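Local coordinates for alpha-fucosidase (PDB 2EAB), which probably releases alpha-1,2-linked L-fucose from glycans by hydrolysis, as a family 95 glycoside hydrolase whose catalytic region forms this piece of a longer protein, at residues T788-K793 with T874-A879; Y798-P803 with K850-G855. All coordinates share one frame; numbering follows the deposited sequence.

Both contacts lie in the C-terminal family 95 region of the chain. Contact 1 sets the turn between strands 786-788 and 794-796 against the turn between strands 871-874 and 880-884; contact 2 joins strands 799-801 and 847-851, neighbours in the mixed sheet that also holds 871-874 and 880-884. Contact 1 lies at the surface, held by one direct backbone hydrogen bond, two bridging waters and little apolar surface. Contact 2, about 15 Å away centre to centre, is largely buried: its parallel strands share regular backbone bonds, with isoleucines on one face and a polar, hydrated cluster on the other. Along the chain it is nested within contact 1, and the two touch where A879 CB packs against K850 CE.

Contact 1 (T788-K793 with T874-A879); sequences TDTAGK and TNADGA
T790 and T874 supply the one direct hydrogen bond between these loops, a backbone link from T790 N to T874 O of 3.0 Å. The same carbonyl oxygen also lies 3.3 Å from D789 CB, while T788 O comes to 3.1 Å from N875 CB, bringing the two turn entrances close together. The T790 methyl adds a contact with backbone: with CG2 anti to the carbonyl carbon and beside the backbone N, it comes to within 3.4 Å of A876 N and also touches N875 C.

Each loop is a type I turn with a G1 beta bulge, the classic 3:5 hairpin, and a glycine with positive phi, G792 or G878, takes the bulge position. The entry residues D789 and N875 play matching parts. In each, CG sits between the backbone N and the carbonyl carbon (chi1 72° and 71°), and OD1 accepts from the backbone of its own turn. K793 N meets D789 OD1 at 2.9 Å from above the carboxylate plane, 50° out of it, and A791 N bonds weakly to the same oxygen; A879 N, above the carbonyl plane of N875, reaches N875 OD1 at 3.0 Å, with D877 N a weak second donor. Beyond the turn, D789 OD2 meets the hydroxyl of Y795.

Water completes the polar bridging. One molecule accepts from T788 N and N875 ND2. Another donates to T788 O, at 2.8 Å, and accepts from A876 N.

Contact 2 (Y798-P803 with K850-G855); sequences YTNILP and KITAGG
I801 and I851 meet on the tightly packed face of two adjacent strands, CB of the first lying 4.2 Å from CG1 of the second. The backbones run parallel: K850 straddles N800, giving its N to T799 O and receiving I801 N on its own O at 2.8 Å, the latter bond almost straight at 173°. T852 N then continues the ladder to I801 O. Beyond the strand, L802 adopts left-handed backbone angles and sets its CB 3.8 Å from the CB of A853, itself the centre of an inverse gamma turn.

The face carrying N800 and K850 is looser and hydrated, K850 and T852 being partly exposed whereas both isoleucines are buried. K850, its CG anti to the backbone N (chi1 -171°) and its chain extended beyond, runs side by side with both Y798 and N800. Its CB lies 3.7 Å from Y798 CE1, and the ring's hydroxyl is anchored to D695. T852 OG1 donates to N800 OD1 at 2.7 Å, in the carboxamide plane and on a lone pair. A water accepts from N800 ND2 and from K850 NZ, the latter at 2.8 Å, and donates to T852 OG1. Both ends of the buried carboxamide are thus engaged, which should fix its rotation, while K850 NZ joins the same network through the water.

I801 also packs on V825, T827 and V837 of the facing antiparallel sheet, whose strands 812-819, 823-830 and 833-841 lie in the chain between the two parallel strands, so the connection crosses over through the second sheet, as in a beta sandwich.

Contact 1 (T788-K793 with T874-A879)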
# COMPACT_ATOMS: atom_id res chain seq x y z
N THR A 788 -10.51 28.53 5.32
CA THR A 788 -10.23 29.95 5.54
C THR A 788 -11.54 30.66 5.84
O THR A 788 -12.43 30.70 5.00
CB THR A 788 -9.57 30.61 4.31
OG1 THR A 788 -8.39 29.88 3.96
CG2 THR A 788 -9.19 32.06 4.60
N ASP A 789 -11.67 31.20 7.05
CA ASP A 789 -12.89 31.92 7.39
C ASP A 789 -12.90 33.30 6.73
O ASP A 789 -11.90 33.71 6.15
CB ASP A 789 -13.20 31.93 8.90
CG ASP A 789 -12.28 32.83 9.71
OD1 ASP A 789 -11.65 33.76 9.16
OD2 ASP A 789 -12.19 32.60 10.93
N THR A 790 -14.02 34.01 6.80
CA THR A 790 -14.13 35.29 6.09
C THR A 790 -13.22 36.39 6.67
O THR A 790 -12.95 37.39 6.00
CB THR A 790 -15.57 35.81 6.01
OG1 THR A 790 -16.10 35.95 7.33
CG2 THR A 790 -16.46 34.86 5.21
N ALA A 791 -12.75 36.19 7.90
CA ALA A 791 -11.80 37.10 8.54
C ALA A 791 -10.36 36.82 8.10
O ALA A 791 -9.44 37.57 8.43
CB ALA A 791 -11.92 37.03 10.05
N GLY A 792 -10.17 35.73 7.36
CA GLY A 792 -8.85 35.35 6.85
C GLY A 792 -8.11 34.32 7.69
O GLY A 792 -6.98 33.96 7.36
N LYS A 793 -8.73 33.85 8.76
CA LYS A 793 -8.09 32.88 9.64
C LYS A 793 -8.10 31.49 9.00
O LYS A 793 -9.11 31.05 8.46
CB LYS A 793 -8.77 32.85 11.01
CG LYS A 793 -8.17 31.88 12.02
CD LYS A 793 -6.78 32.27 12.48
CE LYS A 793 -6.26 31.32 13.55
NZ LYS A 793 -6.15 29.91 13.07
N THR A 874 -16.92 30.72 9.88
CA THR A 874 -17.63 30.51 8.62
C THR A 874 -16.84 31.11 7.46
O THR A 874 -16.24 32.18 7.59
CB THR A 874 -19.06 31.11 8.70
OG1 THR A 874 -19.73 30.55 9.84
CG2 THR A 874 -19.88 30.80 7.46
N ASN A 875 -16.83 30.40 6.33
CA ASN A 875 -16.19 30.91 5.13
C ASN A 875 -17.17 31.62 4.19
O ASN A 875 -18.37 31.69 4.47
CB ASN A 875 -15.37 29.82 4.41
CG ASN A 875 -16.23 28.76 3.73
OD1 ASN A 875 -17.43 28.94 3.53
ND2 ASN A 875 -15.59 27.66 3.35
N ALA A 876 -16.63 32.16 3.10
CA ALA A 876 -17.42 32.96 2.17
C ALA A 876 -18.56 32.19 1.51
O ALA A 876 -19.54 32.80 1.06
CB ALA A 876 -16.52 33.59 1.12
N ASP A 877 -18.45 30.87 1.44
CA ASP A 877 -19.55 30.09 0.88
C ASP A 877 -20.48 29.49 1.93
O ASP A 877 -21.29 28.61 1.62
CB ASP A 877 -19.06 29.02 -0.09
CG ASP A 877 -20.17 28.53 -1.02
OD1 ASP A 877 -20.99 29.37 -1.48
OD2 ASP A 877 -20.24 27.31 -1.27
N GLY A 878 -20.39 29.97 3.16
CA GLY A 878 -21.32 29.56 4.21
C GLY A 878 -21.05 28.22 4.87
O GLY A 878 -21.91 27.69 5.57
N ALA A 879 -19.87 27.64 4.63
CA ALA A 879 -19.45 26.44 5.36
C ALA A 879 -18.90 26.86 6.72
O ALA A 879 -18.23 27.89 6.82
CB ALA A 879 -18.41 25.66 4.58
O HOH W 1 -12.58 27.51 3.49
O HOH W 2 -13.74 32.60 3.37

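Contact 2 (Y798-P803 with K850-G855)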
# COMPACT_ATOMS: atom_id res chain seq x y z
N TYR A 798 -8.22 20.49 9.07
CA TYR A 798 -9.44 20.42 9.86
C TYR A 798 -10.11 19.06 9.67
O TYR A 798 -9.98 18.42 8.61
CB TYR A 798 -10.40 21.58 9.52
CG TYR A 798 -10.98 21.55 8.12
CD1 TYR A 798 -12.15 20.85 7.85
CD2 TYR A 798 -10.37 22.24 7.07
CE1 TYR A 798 -12.70 20.82 6.57
CE2 TYR A 798 -10.91 22.22 5.79
CZ TYR A 798 -12.07 21.50 5.55
OH TYR A 798 -12.63 21.46 4.29
N THR A 799 -10.79 18.62 10.72
CA THR A 799 -11.49 17.34 10.73
C THR A 799 -12.82 17.51 10.01
O THR A 799 -13.66 18.30 10.44
CB THR A 799 -11.74 16.89 12.18
OG1 THR A 799 -10.51 16.89 12.90
CG2 THR A 799 -12.37 15.51 12.23
N ASN A 800 -13.01 16.77 8.92
CA ASN A 800 -14.20 16.89 8.09
C ASN A 800 -15.03 15.62 8.17
O ASN A 800 -14.66 14.58 7.61
CB ASN A 800 -13.80 17.22 6.65
CG ASN A 800 -14.99 17.56 5.77
OD1 ASN A 800 -16.14 17.41 6.18
ND2 ASN A 800 -14.70 18.01 4.55
N ILE A 801 -16.15 15.72 8.88
CA ILE A 801 -17.04 14.60 9.14
C ILE A 801 -18.01 14.39 7.98
O ILE A 801 -18.72 15.32 7.57
CB ILE A 801 -17.85 14.85 10.45
CG1 ILE A 801 -16.91 15.09 11.65
CG2 ILE A 801 -18.85 13.74 10.72
CD1 ILE A 801 -15.98 13.93 11.99
N LEU A 802 -18.04 13.16 7.48
CA LEU A 802 -18.95 12.73 6.40
C LEU A 802 -18.89 13.64 5.17
O LEU A 802 -19.91 14.17 4.73
CB LEU A 802 -20.38 12.58 6.94
CG LEU A 802 -20.55 11.55 8.05
CD1 LEU A 802 -21.96 11.61 8.63
CD2 LEU A 802 -20.23 10.13 7.58
N PRO A 803 -17.68 13.82 4.60
CA PRO A 803 -17.49 14.72 3.46
C PRO A 803 -18.05 14.21 2.13
O PRO A 803 -18.28 15.01 1.22
CB PRO A 803 -15.97 14.85 3.38
CG PRO A 803 -15.48 13.54 3.91
CD PRO A 803 -16.41 13.21 5.03
N LYS A 850 -15.54 20.34 10.68
CA LYS A 850 -16.60 20.54 9.70
C LYS A 850 -17.51 19.33 9.77
O LYS A 850 -17.04 18.19 9.91
CB LYS A 850 -16.02 20.65 8.29
CG LYS A 850 -17.03 21.07 7.23
CD LYS A 850 -16.40 21.21 5.85
CE LYS A 850 -17.44 21.63 4.83
NZ LYS A 850 -16.86 21.78 3.46
N ILE A 851 -18.82 19.55 9.68
CA ILE A 851 -19.76 18.45 9.56
C ILE A 851 -20.48 18.65 8.24
O ILE A 851 -21.41 19.46 8.13
CB ILE A 851 -20.73 18.35 10.77
CG1 ILE A 851 -19.93 18.12 12.06
CG2 ILE A 851 -21.73 17.21 10.56
CD1 ILE A 851 -20.75 18.18 13.34
N THR A 852 -20.00 17.96 7.21
CA THR A 852 -20.53 18.18 5.87
C THR A 852 -21.98 17.71 5.77
O THR A 852 -22.82 18.39 5.19
CB THR A 852 -19.63 17.50 4.82
OG1 THR A 852 -18.36 18.15 4.81
CG2 THR A 852 -20.23 17.60 3.43
N ALA A 853 -22.25 16.55 6.36
CA ALA A 853 -23.61 16.02 6.41
C ALA A 853 -24.32 16.52 7.67
O ALA A 853 -24.49 15.78 8.64
CB ALA A 853 -23.57 14.50 6.35
N GLY A 854 -24.71 17.79 7.64
CA GLY A 854 -25.48 18.39 8.74
C GLY A 854 -25.21 19.86 9.00
O GLY A 854 -26.12 20.58 9.41
N GLY A 855 -23.97 20.30 8.79
CA GLY A 855 -23.58 21.69 9.03
C GLY A 855 -23.22 21.90 10.48
O GLY A 855 -24.10 21.93 11.35
O HOH W 3 -16.78 19.07 2.82